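Local coordinates for uncharacterized protein ygiD (Escherichia coli, PDB 2PW6), which opens the aromatic ring of DOPA between carbons 4 and 5 in vitro as a zinc-binding extradiol dioxygenase whose physiological substrate is unknown, at residues 199-204 with 214-219; 189-194 with 260-265; 59-64 with 144-149; 115-120 with 138-143; 150-155 with 238-243. One frame throughout, in Å; residues are numbered along the deposited sequence.

Contact 1: 199-204 with 214-219; sequences EYVKAN and HPLVNY
Leu-216 pushes its two methyl groups against the last turn of helix 192-202. With CG anti to its own carbonyl carbon (chi1 -62°), the branch point lies 3.8 Å from Asn-204 CB. From there CD2 reaches the backbone of Tyr-200 and Val-201 and comes within 4.2 Å of Val-201 CG2, while CD1 rests near the carbonyl oxygens of Val-201 and Asn-204. A branched, wholly apolar side chain suits this place, because Val-201 and Leu-216 are both buried and helix 236-243 closes over them through Leu-238 and Leu-242.

Pro-215 is the next layer out. Two polar side chains cross its ring, each at about a right angle: Asn-204 OD1 lies 3.5 Å from Pro-215 CG, and the hydroxyl end of Tyr-200 is close to Pro-215 CB. OD1 is kept at the proline because ND2 is tied down: it gives a nearly straight bond of 2.7 Å to Tyr-200 O, lying on a lone pair in the carbonyl plane, so the amide is held from turning.

At the polar edge the chi1 of Tyr-200, 172°, sends CG away from the backbone N, and at the far end of the ring OH makes a weak hydrogen bond of 2.8 Å to Pro-215 O. His-214 ND1 accepts from Leu-216 N at 3.0 Å, near the plane of the imidazole, which steadies the start of the returning chain. This is a helix C-terminus followed by a loop that doubles back over it, within the catalytic LigB fold, where the side chain of Tyr-219 is about 10 Å from the bound zinc ion.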
# COMPACT_ATOMS: atom_id res chain seq x y z
N GLU A 199 -3.84 20.99 -17.08
CA GLU A 199 -3.36 21.89 -18.13
C GLU A 199 -2.62 23.10 -17.56
O GLU A 199 -1.66 23.56 -18.15
CB GLU A 199 -4.52 22.32 -19.06
CG GLU A 199 -5.11 21.14 -19.89
CD GLU A 199 -4.10 20.49 -20.82
OE1 GLU A 199 -3.23 21.19 -21.38
OE2 GLU A 199 -4.15 19.26 -21.00
N TYR A 200 -3.08 23.61 -16.43
CA TYR A 200 -2.37 24.62 -15.65
C TYR A 200 -1.00 24.12 -15.16
O TYR A 200 -0.06 24.91 -15.03
CB TYR A 200 -3.23 25.01 -14.45
CG TYR A 200 -2.58 25.91 -13.41
CD1 TYR A 200 -2.32 27.26 -13.68
CD2 TYR A 200 -2.27 25.42 -12.14
CE1 TYR A 200 -1.75 28.10 -12.72
CE2 TYR A 200 -1.69 26.25 -11.16
CZ TYR A 200 -1.44 27.59 -11.46
OH TYR A 200 -0.88 28.43 -10.50
N VAL A 201 -0.90 22.81 -14.88
CA VAL A 201 0.39 22.18 -14.57
C VAL A 201 1.31 22.23 -15.80
O VAL A 201 2.34 22.91 -15.77
CB VAL A 201 0.25 20.74 -13.94
CG1 VAL A 201 1.58 19.98 -13.97
CG2 VAL A 201 -0.24 20.83 -12.51
N LYS A 202 0.91 21.56 -16.87
CA LYS A 202 1.65 21.53 -18.13
C LYS A 202 2.05 22.89 -18.71
O LYS A 202 3.12 23.01 -19.33
CB LYS A 202 0.84 20.77 -19.18
CG LYS A 202 0.59 19.32 -18.85
CD LYS A 202 -0.38 18.70 -19.83
CE LYS A 202 0.05 18.92 -21.27
NZ LYS A 202 -0.87 18.15 -22.15
N ALA A 203 1.19 23.90 -18.55
CA ALA A 203 1.45 25.23 -19.13
C ALA A 203 2.47 26.02 -18.32
O ALA A 203 2.85 27.14 -18.69
CB ALA A 203 0.15 26.04 -19.24
N ASN A 204 2.92 25.44 -17.20
CA ASN A 204 3.78 26.19 -16.29
C ASN A 204 5.04 25.48 -15.88
O ASN A 204 5.74 25.94 -14.99
CB ASN A 204 2.98 26.62 -15.08
CG ASN A 204 2.05 27.75 -15.39
OD1 ASN A 204 2.49 28.88 -15.59
ND2 ASN A 204 0.75 27.45 -15.44
N HIS A 214 6.15 31.21 -8.30
CA HIS A 214 5.96 30.10 -9.27
C HIS A 214 4.53 29.56 -9.18
O HIS A 214 4.09 29.17 -8.10
CB HIS A 214 6.98 28.98 -9.03
CG HIS A 214 7.20 28.07 -10.21
ND1 HIS A 214 6.18 27.41 -10.86
CD2 HIS A 214 8.35 27.67 -10.82
CE1 HIS A 214 6.68 26.67 -11.84
NE2 HIS A 214 7.99 26.81 -11.84
N PRO A 215 3.79 29.56 -10.32
CA PRO A 215 2.44 29.00 -10.42
C PRO A 215 2.33 27.57 -9.90
O PRO A 215 1.35 27.23 -9.24
CB PRO A 215 2.17 29.02 -11.94
CG PRO A 215 2.93 30.17 -12.42
CD PRO A 215 4.21 30.13 -11.62
N LEU A 216 3.33 26.75 -10.19
CA LEU A 216 3.33 25.36 -9.74
C LEU A 216 3.71 25.21 -8.27
O LEU A 216 3.41 24.20 -7.64
CB LEU A 216 4.20 24.50 -10.64
CG LEU A 216 3.73 24.45 -12.09
CD1 LEU A 216 4.42 23.30 -12.83
CD2 LEU A 216 2.21 24.28 -12.20
N VAL A 217 4.34 26.25 -7.73
CA VAL A 217 4.61 26.30 -6.30
C VAL A 217 3.37 26.79 -5.57
O VAL A 217 3.04 26.29 -4.51
CB VAL A 217 5.84 27.21 -5.98
CG1 VAL A 217 5.86 27.65 -4.52
CG2 VAL A 217 7.12 26.50 -6.37
N ASN A 218 2.70 27.78 -6.17
CA ASN A 218 1.44 28.33 -5.64
C ASN A 218 0.23 27.60 -6.24
O ASN A 218 -0.78 28.23 -6.57
CB ASN A 218 1.33 29.84 -5.97
CG ASN A 218 2.40 30.68 -5.29
OD1 ASN A 218 2.49 30.74 -4.06
ND2 ASN A 218 3.21 31.34 -6.09
N TYR A 219 0.33 26.28 -6.38
CA TYR A 219 -0.66 25.49 -7.12
C TYR A 219 -2.07 25.57 -6.51
O TYR A 219 -3.05 25.51 -7.22
CB TYR A 219 -0.20 24.03 -7.32
CG TYR A 219 -0.25 23.22 -6.04
CD1 TYR A 219 -1.28 22.30 -5.82
CD2 TYR A 219 0.71 23.38 -5.05
CE1 TYR A 219 -1.34 21.55 -4.63
CE2 TYR A 219 0.66 22.66 -3.87
CZ TYR A 219 -0.36 21.74 -3.66
OH TYR A 219 -0.38 21.02 -2.46

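Contact 2: 189-194 with 260-265; sequences SPYPWA and MGSLSM
Tyr-191 lays its ring over Gly-261. CB is 3.6 Å from Gly-261 O. CG, anti to the carbonyl carbon of its own residue (chi1 -62°), stays beside the same oxygen, and CD2 comes closer, 3.3 Å from Gly-261 O, while also meeting Ser-262 CB near the ring plane. CE2 has moved on to Gly-261 C and CA; that CA stands over the ring face, 4.0 Å from the centroid, as a CH-pi contact. The tip, OH, bonds to Thr-181 O.

A side chain at position 261 would collide with CE2, and the backbone there has a positive phi of 82°, two reasons why glycine suits the place. The main chain of Tyr-191, at the N-cap position of helix 192-202, gives a hydrogen bond from N to Gly-261 O of 3.1 Å, in the carbonyl plane and on a lone pair. The turn that receives it links the two strands of a small antiparallel sheet, where Ser-262 and Leu-263 form a classic beta bulge opposite Glu-259.

Ser-262 presents its CB to Trp-193 CH2 at 3.7 Å and turns OG to Thr-181 OG1. Ala-194, small enough for the helix to come close, sets CB 3.4 Å from Gly-261 O.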
# COMPACT_ATOMS: atom_id res chain seq x y z
N SER A 189 -14.17 9.10 -19.07
CA SER A 189 -13.80 10.43 -19.54
C SER A 189 -13.15 11.23 -18.42
O SER A 189 -13.52 11.04 -17.26
CB SER A 189 -15.01 11.18 -20.09
OG SER A 189 -15.12 10.98 -21.49
N PRO A 190 -12.16 12.08 -18.74
CA PRO A 190 -11.59 12.98 -17.73
C PRO A 190 -12.56 14.08 -17.28
O PRO A 190 -13.06 14.84 -18.11
CB PRO A 190 -10.37 13.61 -18.43
CG PRO A 190 -10.18 12.85 -19.69
CD PRO A 190 -11.47 12.23 -20.04
N TYR A 191 -12.81 14.14 -15.99
CA TYR A 191 -13.52 15.26 -15.39
C TYR A 191 -12.95 16.55 -15.87
O TYR A 191 -11.73 16.66 -16.01
CB TYR A 191 -13.36 15.22 -13.89
CG TYR A 191 -13.94 14.00 -13.27
CD1 TYR A 191 -15.13 13.44 -13.76
CD2 TYR A 191 -13.34 13.42 -12.17
CE1 TYR A 191 -15.68 12.31 -13.16
CE2 TYR A 191 -13.89 12.30 -11.57
CZ TYR A 191 -15.06 11.76 -12.06
OH TYR A 191 -15.60 10.66 -11.45
N PRO A 192 -13.81 17.56 -16.15
CA PRO A 192 -13.30 18.80 -16.71
C PRO A 192 -12.39 19.56 -15.74
O PRO A 192 -11.46 20.22 -16.17
CB PRO A 192 -14.59 19.59 -17.01
CG PRO A 192 -15.67 18.55 -17.08
CD PRO A 192 -15.27 17.60 -16.00
N TRP A 193 -12.68 19.49 -14.44
CA TRP A 193 -11.85 20.13 -13.45
C TRP A 193 -10.45 19.45 -13.39
O TRP A 193 -9.44 20.12 -13.27
CB TRP A 193 -12.56 20.18 -12.07
CG TRP A 193 -12.88 18.83 -11.51
CD1 TRP A 193 -14.03 18.15 -11.66
CD2 TRP A 193 -12.01 18.00 -10.72
NE1 TRP A 193 -13.95 16.93 -11.03
CE2 TRP A 193 -12.72 16.81 -10.44
CE3 TRP A 193 -10.70 18.14 -10.23
CZ2 TRP A 193 -12.18 15.78 -9.68
CZ3 TRP A 193 -10.16 17.09 -9.49
CH2 TRP A 193 -10.90 15.94 -9.21
N ALA A 194 -10.42 18.13 -13.53
CA ALA A 194 -9.17 17.39 -13.65
C ALA A 194 -8.31 17.88 -14.82
O ALA A 194 -7.11 18.15 -14.63
CB ALA A 194 -9.41 15.87 -13.72
N MSE A 260 -9.42 7.10 -15.07
CA MSE A 260 -10.54 7.02 -14.13
C MSE A 260 -11.11 8.37 -13.70
O MSE A 260 -11.50 8.54 -12.55
CB MSE A 260 -10.15 6.18 -12.93
CG MSE A 260 -9.77 4.75 -13.32
SE MSE A 260 -9.06 3.71 -11.83
CE MSE A 260 -7.29 4.52 -11.73
N GLY A 261 -11.13 9.32 -14.64
CA GLY A 261 -11.68 10.65 -14.42
C GLY A 261 -10.77 11.64 -13.72
O GLY A 261 -10.74 12.81 -14.09
N SER A 262 -10.05 11.21 -12.69
CA SER A 262 -9.17 12.18 -12.00
C SER A 262 -7.74 11.73 -11.65
O SER A 262 -6.99 12.52 -11.13
CB SER A 262 -9.86 12.77 -10.77
OG SER A 262 -10.29 11.73 -9.95
N LEU A 263 -7.35 10.50 -11.94
CA LEU A 263 -5.95 10.11 -11.74
C LEU A 263 -5.05 10.63 -12.86
O LEU A 263 -4.97 10.02 -13.92
CB LEU A 263 -5.83 8.59 -11.58
CG LEU A 263 -4.54 8.02 -10.98
CD1 LEU A 263 -4.21 8.58 -9.55
CD2 LEU A 263 -4.68 6.55 -10.92
N SER A 264 -4.36 11.75 -12.63
CA SER A 264 -3.44 12.22 -13.67
C SER A 264 -2.10 11.47 -13.77
O SER A 264 -1.43 11.18 -12.77
CB SER A 264 -3.23 13.72 -13.65
OG SER A 264 -2.34 14.06 -14.71
N MSE A 265 -1.74 11.15 -15.02
CA MSE A 265 -0.63 10.26 -15.32
C MSE A 265 0.49 11.04 -15.97
O MSE A 265 1.44 10.48 -16.50
CB MSE A 265 -1.08 9.10 -16.23
CG MSE A 265 -1.96 8.02 -15.62
SE MSE A 265 -1.44 7.19 -13.89
CE MSE A 265 -1.69 5.31 -14.29

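Contact 3: 59-64 with 144-149; sequences FTRGTG and DSSKPA
Phe-59 opens the contact by spreading its ring beneath Ser-145. Its CG is anti to the backbone N (chi1 -168°), and the ring receives Ser-145 OG over its centre, 3.7 Å above the plane, and Ser-145 CA over the same face as a CH-pi contact. Phe-59 also packs on Pro-232, in the loop that carries the zinc ligand His-234, and on Leu-236 of helix 236-243.

Thr-60 continues the parallel pairing of strands 50-60 and 138-144, bridging to Asp-144. Its carbonyl oxygen accepts from Ser-145 N at 2.8 Å and is approached by Asp-144 CA. Its hydroxyl OG1 bonds to Gly-62 O at 2.6 Å, bracing the link to the next strand. Arg-61 contributes mainly the apolar part of its chain, CG lying 4.1 Å from Ser-146 CB.

Gly-62, with a positive phi that suits a residue without a side chain, gives its N to Asp-144 OD1 at 2.9 Å, from well above the carboxylate plane. Thr-63 crosses the aspartate at about a right angle; water 2 joins its OG1 to Asp-144 OD2, and water 1 joins it to Asp-144 N.

Asp-144 OD1 thus holds three donors, for Ser-146 N closes an Asx turn and Ser-146 OG adds a bond of 2.6 Å, while OD2 forms a salt bridge with Lys-147 NZ at 3.1 Å. The bonds to Gly-62 N and Thr-60 O tie the turn after strand 138-144 to the link between strands 50-60 and 63-66. So many donors around one buried carboxylate would probably stabilise its negative charge and keep it ionised.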
# COMPACT_ATOMS: atom_id res chain seq x y z
N PHE A 59 5.95 10.35 3.16
CA PHE A 59 5.51 11.71 3.52
C PHE A 59 5.55 11.74 5.06
O PHE A 59 4.70 11.14 5.72
CB PHE A 59 4.10 11.93 2.97
CG PHE A 59 3.60 13.37 3.00
CD1 PHE A 59 4.35 14.40 2.47
CD2 PHE A 59 2.29 13.66 3.45
CE1 PHE A 59 3.88 15.74 2.43
CE2 PHE A 59 1.77 15.02 3.41
CZ PHE A 59 2.57 16.05 2.91
N THR A 60 6.58 12.38 5.61
CA THR A 60 6.99 12.18 7.02
C THR A 60 7.14 13.56 7.64
O THR A 60 7.33 14.48 6.91
CB THR A 60 8.43 11.48 7.08
OG1 THR A 60 9.37 12.26 6.31
CG2 THR A 60 8.39 10.07 6.52
N ARG A 61 7.07 13.70 8.95
CA ARG A 61 7.58 14.94 9.54
C ARG A 61 9.10 14.85 9.59
O ARG A 61 9.63 13.90 10.14
CB ARG A 61 7.04 15.23 10.95
CG ARG A 61 7.29 16.77 11.31
CD ARG A 61 7.25 17.13 12.83
NE ARG A 61 6.24 16.37 13.58
CZ ARG A 61 4.91 16.54 13.47
NH1 ARG A 61 4.40 17.44 12.62
NH2 ARG A 61 4.09 15.79 14.20
N GLY A 62 9.77 15.83 9.00
CA GLY A 62 11.21 15.78 8.78
C GLY A 62 11.59 15.01 7.53
O GLY A 62 10.78 14.28 6.97
N THR A 63 12.83 15.20 7.09
CA THR A 63 13.37 14.53 5.92
C THR A 63 14.14 13.30 6.41
O THR A 63 14.97 13.38 7.35
CB THR A 63 14.27 15.51 5.11
OG1 THR A 63 13.53 16.71 4.76
CG2 THR A 63 14.82 14.88 3.84
N GLY A 64 13.82 12.15 5.81
CA GLY A 64 14.53 10.91 6.02
C GLY A 64 15.23 10.44 4.75
O GLY A 64 14.88 10.88 3.66
N ASP A 144 9.26 16.03 3.46
CA ASP A 144 8.90 16.65 4.75
C ASP A 144 7.47 17.28 4.72
O ASP A 144 7.30 18.35 4.13
CB ASP A 144 9.92 17.74 5.11
CG ASP A 144 9.80 18.24 6.56
OD1 ASP A 144 8.81 17.97 7.28
OD2 ASP A 144 10.76 18.90 7.02
N SER A 145 6.51 16.60 5.35
CA SER A 145 5.12 17.08 5.65
C SER A 145 5.00 18.54 6.07
O SER A 145 4.09 19.25 5.63
CB SER A 145 4.60 16.34 6.89
OG SER A 145 3.94 15.18 6.58
N SER A 146 5.88 18.95 6.99
CA SER A 146 5.75 20.20 7.73
C SER A 146 6.21 21.41 6.94
O SER A 146 6.15 22.53 7.42
CB SER A 146 6.54 20.11 9.05
OG SER A 146 7.94 19.96 8.78
N LYS A 147 6.66 21.18 5.71
CA LYS A 147 7.27 22.23 4.92
C LYS A 147 6.37 22.64 3.75
O LYS A 147 5.69 21.79 3.20
CB LYS A 147 8.64 21.78 4.40
CG LYS A 147 9.69 21.57 5.49
CD LYS A 147 9.83 22.84 6.38
CE LYS A 147 11.14 22.85 7.15
NZ LYS A 147 11.20 21.74 8.12
N PRO A 148 6.39 23.95 3.38
CA PRO A 148 5.58 24.42 2.26
C PRO A 148 6.18 24.08 0.91
O PRO A 148 7.37 23.77 0.81
CB PRO A 148 5.58 25.95 2.47
CG PRO A 148 6.95 26.24 3.13
CD PRO A 148 7.13 25.06 4.04
N ALA A 149 5.36 24.23 -0.12
CA ALA A 149 5.69 23.88 -1.50
C ALA A 149 7.00 24.47 -2.04
O ALA A 149 7.68 23.81 -2.86
CB ALA A 149 4.52 24.27 -2.44
O HOH W 1 12.06 16.19 2.51
O HOH W 2 13.33 18.68 6.53

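Contact 4: 115-120 with 138-143; sequences EAWGFD and MVQLSI
Trp-117 and Gln-140 mark the nearest approach of two backbones that run 77° apart, an irregular segment passing across strand 138-144 with these CA atoms 7.6 Å from each other. At that separation the main chains cannot bond directly, and a glutamine side chain spans the gap.

Gln-140 has CG anti to the carbonyl carbon (chi1 -57°) and is extended beyond it, and its amide meets the main chain of Trp-117 twice. OE1 accepts from Trp-117 N at 2.9 Å, and NE2 gives a nearly straight bond of 2.7 Å to Trp-117 O, the acceptor lying in the amide plane. The two bonds grip both the N-H and the C=O of one residue and fix the amide's rotation; OE1 also has Thr-66 OG1. NE2 lies 3.6 Å above the face of Phe-119, offset toward the rim, while the indole of Trp-117 slides past the glutamine chain in the opposite direction, CE3 standing 3.6 Å from Gln-140 CB. An alanine in place of Gln-140 would probably leave Trp-117 N and O without their amide partners and open a gap over the face of Phe-119.

Farther out, Trp-117 CH2 meets Ser-142 CB at 3.5 Å, where a small residue leaves room for the indole, whose NE1 bonds to Asp-113. At the other end Met-138, a selenomethionine, sets SE 4.0 Å from Phe-119 CZ in an oblique Met-aromatic contact. This is a connecting loop strapped over a sheet strand of the LigB fold, leading to Asp-120, whose side chain touches the zinc ligands His-22 and His-57 at the N-cap of helix 121-130.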
# COMPACT_ATOMS: atom_id res chain seq x y z
N GLU A 115 17.41 0.14 7.36
CA GLU A 115 16.44 -0.63 6.59
C GLU A 115 15.84 0.19 5.43
O GLU A 115 15.67 1.41 5.53
CB GLU A 115 15.35 -1.13 7.57
CG GLU A 115 14.60 -2.45 7.19
CD GLU A 115 13.73 -3.02 8.35
OE1 GLU A 115 12.71 -3.73 8.07
OE2 GLU A 115 14.06 -2.77 9.54
N ALA A 116 15.54 -0.49 4.32
CA ALA A 116 14.76 0.10 3.23
C ALA A 116 13.32 0.37 3.68
O ALA A 116 12.82 -0.30 4.56
CB ALA A 116 14.78 -0.84 2.02
N TRP A 117 12.65 1.37 3.12
CA TRP A 117 11.17 1.48 3.28
C TRP A 117 10.48 0.69 2.18
O TRP A 117 10.93 0.70 1.04
CB TRP A 117 10.71 2.93 3.17
CG TRP A 117 11.44 3.88 4.06
CD1 TRP A 117 11.83 3.66 5.39
CD2 TRP A 117 11.87 5.19 3.73
NE1 TRP A 117 12.47 4.77 5.87
CE2 TRP A 117 12.52 5.72 4.88
CE3 TRP A 117 11.80 5.97 2.58
CZ2 TRP A 117 13.05 6.99 4.89
CZ3 TRP A 117 12.32 7.23 2.60
CH2 TRP A 117 12.92 7.74 3.74
N GLY A 118 9.38 0.03 2.49
CA GLY A 118 8.61 -0.61 1.42
C GLY A 118 8.27 0.38 0.30
O GLY A 118 8.06 1.57 0.54
N PHE A 119 8.27 -0.12 -0.93
CA PHE A 119 7.86 0.66 -2.08
C PHE A 119 6.34 0.57 -2.22
O PHE A 119 5.78 -0.53 -2.22
CB PHE A 119 8.53 0.13 -3.36
CG PHE A 119 10.01 0.42 -3.44
CD1 PHE A 119 10.47 1.58 -4.04
CD2 PHE A 119 10.93 -0.47 -2.90
CE1 PHE A 119 11.83 1.86 -4.11
CE2 PHE A 119 12.31 -0.20 -2.96
CZ PHE A 119 12.75 0.97 -3.56
N ASP A 120 5.66 1.71 -2.31
CA ASP A 120 4.25 1.71 -2.76
C ASP A 120 4.05 0.98 -4.11
O ASP A 120 4.97 0.95 -4.93
CB ASP A 120 3.73 3.14 -2.85
CG ASP A 120 4.60 4.01 -3.68
OD1 ASP A 120 5.66 4.45 -3.22
OD2 ASP A 120 4.20 4.32 -4.80
N MSE A 138 20.74 2.42 -5.05
CA MSE A 138 19.59 3.24 -4.76
C MSE A 138 19.52 3.73 -3.33
O MSE A 138 19.94 3.05 -2.41
CB MSE A 138 18.33 2.46 -5.12
CG MSE A 138 17.09 3.28 -5.30
SE MSE A 138 15.63 2.13 -6.02
CE MSE A 138 15.89 2.45 -7.91
N VAL A 139 18.98 4.93 -3.19
CA VAL A 139 18.64 5.59 -1.94
C VAL A 139 17.16 6.07 -2.00
O VAL A 139 16.69 6.55 -3.02
CB VAL A 139 19.66 6.76 -1.73
CG1 VAL A 139 19.12 7.82 -0.88
CG2 VAL A 139 21.01 6.20 -1.12
N GLN A 140 16.42 5.88 -0.91
CA GLN A 140 15.09 6.52 -0.76
C GLN A 140 15.16 7.84 0.04
O GLN A 140 15.83 7.91 1.07
CB GLN A 140 14.12 5.56 -0.11
CG GLN A 140 13.97 4.24 -0.87
CD GLN A 140 13.45 3.15 0.00
OE1 GLN A 140 14.05 2.85 1.04
NE2 GLN A 140 12.32 2.57 -0.37
N LEU A 141 14.52 8.87 -0.49
CA LEU A 141 14.39 10.16 0.16
C LEU A 141 12.89 10.45 0.46
O LEU A 141 12.03 10.22 -0.40
CB LEU A 141 14.95 11.27 -0.74
CG LEU A 141 14.84 12.71 -0.21
CD1 LEU A 141 15.74 12.93 1.05
CD2 LEU A 141 15.19 13.67 -1.32
N SER A 142 12.60 10.95 1.66
CA SER A 142 11.22 11.18 2.08
C SER A 142 10.88 12.67 1.95
O SER A 142 11.77 13.53 1.82
CB SER A 142 10.97 10.66 3.49
OG SER A 142 11.47 11.57 4.45
N ILE A 143 9.58 12.97 1.96
CA ILE A 143 9.10 14.34 1.72
C ILE A 143 8.70 14.90 3.07
O ILE A 143 7.91 14.31 3.76
CB ILE A 143 7.88 14.35 0.70
CG1 ILE A 143 8.35 13.96 -0.71
CG2 ILE A 143 7.16 15.71 0.66
CD1 ILE A 143 7.28 13.25 -1.54

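Contact 5: 150-155 with 238-243; sequences AWHFEM and LLYVLG
Phe-153 and Gly-243 sit where two helices cross, a close helix-helix packing in which the axes of segments 150-155 and 238-243 approach to 6.9 Å with a signed crossing angle of -50°. Leu-238 and Val-241 pack on strand 17-21, Tyr-240 and His-152 on Ile-143 of strand 138-144. The hollow is Gly-243: its CA lies over the centre of the Phe-153 ring, 3.7 Å above the plane, and also approaches Phe-153 O. A CB there would run into that oxygen; its absence lets the backbones come so near.

Phe-153 is the bump that fills the hollow. Its CG is anti to the backbone N (chi1 -175°), and the ring lies against Leu-242 and Gly-243, with CE1 3.9 Å from Leu-242 CB. Leu-239 faces it from one turn earlier, its CB close to the backbone N and CA of Phe-153, an apolar residue for a buried seam.

Tyr-240 is the return bump, wedged between His-152 and Met-155. One face of its ring has His-152 O over the centre. CE1 touches His-152 CB at 3.6 Å, and CE2 touches CB of Met-155, a selenomethionine whose chain lies side by side with the tyrosine and points the same way. A phenylalanine in place of Tyr-240 would probably leave His-152 ND1 without this hydroxyl partner and the imidazole less firmly oriented.

The imidazole is held at both nitrogens, NE2 bonding to Lys-147 O. Tyr-240 OH lies in the plane of that ring at its edge, 2.9 Å from His-152 ND1 in a hydrogen bond of 164°.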
# COMPACT_ATOMS: atom_id res chain seq x y z
N ALA A 150 7.28 25.72 -1.65
CA ALA A 150 8.46 26.47 -2.04
C ALA A 150 9.76 25.76 -1.55
O ALA A 150 10.76 25.68 -2.26
CB ALA A 150 8.38 27.90 -1.48
N TRP A 151 9.67 25.23 -0.34
CA TRP A 151 10.72 24.50 0.32
C TRP A 151 11.04 23.19 -0.44
O TRP A 151 12.21 22.90 -0.74
CB TRP A 151 10.30 24.25 1.78
CG TRP A 151 11.38 23.72 2.66
CD1 TRP A 151 12.20 24.44 3.50
CD2 TRP A 151 11.77 22.34 2.80
NE1 TRP A 151 13.07 23.58 4.16
CE2 TRP A 151 12.82 22.29 3.75
CE3 TRP A 151 11.31 21.14 2.22
CZ2 TRP A 151 13.43 21.09 4.12
CZ3 TRP A 151 11.92 19.94 2.60
CH2 TRP A 151 12.97 19.93 3.55
N HIS A 152 10.01 22.42 -0.76
CA HIS A 152 10.17 21.25 -1.61
C HIS A 152 10.74 21.57 -2.97
O HIS A 152 11.53 20.79 -3.50
CB HIS A 152 8.86 20.50 -1.72
CG HIS A 152 8.30 20.12 -0.38
ND1 HIS A 152 8.84 19.11 0.37
CD2 HIS A 152 7.31 20.66 0.36
CE1 HIS A 152 8.17 19.01 1.50
NE2 HIS A 152 7.23 19.94 1.53
N PHE A 153 10.36 22.71 -3.55
CA PHE A 153 11.01 23.21 -4.78
C PHE A 153 12.50 23.50 -4.53
O PHE A 153 13.35 23.10 -5.33
CB PHE A 153 10.29 24.45 -5.35
CG PHE A 153 10.84 24.92 -6.70
CD1 PHE A 153 10.28 24.49 -7.89
CD2 PHE A 153 11.92 25.81 -6.76
CE1 PHE A 153 10.78 24.93 -9.12
CE2 PHE A 153 12.45 26.23 -7.99
CZ PHE A 153 11.86 25.79 -9.17
N GLU A 154 12.81 24.21 -3.44
CA GLU A 154 14.22 24.44 -3.05
C GLU A 154 15.03 23.14 -2.89
O GLU A 154 16.20 23.12 -3.24
CB GLU A 154 14.37 25.30 -1.79
CG GLU A 154 13.93 26.77 -1.94
CD GLU A 154 14.67 27.58 -3.01
OE1 GLU A 154 15.62 27.07 -3.67
OE2 GLU A 154 14.27 28.76 -3.19
N MSE A 155 14.38 22.08 -2.39
CA MSE A 155 14.98 20.73 -2.33
C MSE A 155 15.52 20.22 -3.66
O MSE A 155 16.63 19.70 -3.72
CB MSE A 155 13.98 19.70 -1.80
CG MSE A 155 13.68 19.83 -0.33
SE MSE A 155 15.30 19.46 0.78
CE MSE A 155 15.34 17.50 0.60
N LEU A 238 6.83 16.34 -7.95
CA LEU A 238 7.13 17.08 -9.16
C LEU A 238 8.03 18.28 -8.90
O LEU A 238 8.85 18.63 -9.72
CB LEU A 238 5.82 17.54 -9.85
CG LEU A 238 5.96 18.48 -11.06
CD1 LEU A 238 6.77 17.84 -12.13
CD2 LEU A 238 4.61 18.94 -11.62
N LEU A 239 7.84 18.93 -7.76
CA LEU A 239 8.61 20.10 -7.41
C LEU A 239 10.08 19.73 -7.17
O LEU A 239 10.95 20.52 -7.48
CB LEU A 239 7.99 20.77 -6.18
CG LEU A 239 6.55 21.29 -6.45
CD1 LEU A 239 6.07 22.15 -5.29
CD2 LEU A 239 6.43 22.07 -7.81
N TYR A 240 10.33 18.53 -6.64
CA TYR A 240 11.69 18.00 -6.50
C TYR A 240 12.36 17.95 -7.86
O TYR A 240 13.50 18.39 -8.02
CB TYR A 240 11.69 16.63 -5.80
CG TYR A 240 11.43 16.73 -4.32
CD1 TYR A 240 10.15 17.01 -3.82
CD2 TYR A 240 12.49 16.57 -3.40
CE1 TYR A 240 9.92 17.12 -2.43
CE2 TYR A 240 12.26 16.68 -2.01
CZ TYR A 240 10.98 16.96 -1.53
OH TYR A 240 10.79 17.08 -0.16
N VAL A 241 11.62 17.46 -8.86
CA VAL A 241 12.11 17.42 -10.24
C VAL A 241 12.22 18.82 -10.83
O VAL A 241 13.28 19.20 -11.34
CB VAL A 241 11.21 16.53 -11.12
CG1 VAL A 241 11.57 16.68 -12.58
CG2 VAL A 241 11.29 15.07 -10.67
N LEU A 242 11.16 19.63 -10.75
CA LEU A 242 11.24 21.00 -11.29
C LEU A 242 12.31 21.86 -10.64
O LEU A 242 12.94 22.68 -11.32
CB LEU A 242 9.91 21.73 -11.22
CG LEU A 242 8.78 21.44 -12.21
CD1 LEU A 242 7.75 22.56 -12.04
CD2 LEU A 242 9.26 21.31 -13.67
N GLY A 243 12.50 21.71 -9.33
CA GLY A 243 13.58 22.41 -8.61
C GLY A 243 14.95 22.19 -9.27
O GLY A 243 15.79 23.07 -9.23

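In the fold
Contacts 4 and 5 are the buried ones, whereas contacts 1, 2 and 3 are partly buried. Contacts 3 and 4 share strand 138-144 and meet where Ser-142 OG bonds to Thr-60 and Gly-64; contact 5 follows through helix 149-159, with Ala-149 of contact 3 packing on Leu-239. Contacts 1 and 2 use the two ends of helix 192-202, about 17 Å apart between centres, and contact 1 packs on contact 5 through Leu-216 and Leu-242. Chemistry changes with place: helix packing around aromatic rings in contact 5, an amide bridge in contact 4, a charged turn bridged by waters in contact 3, and loops on helix ends in contacts 1 and 2.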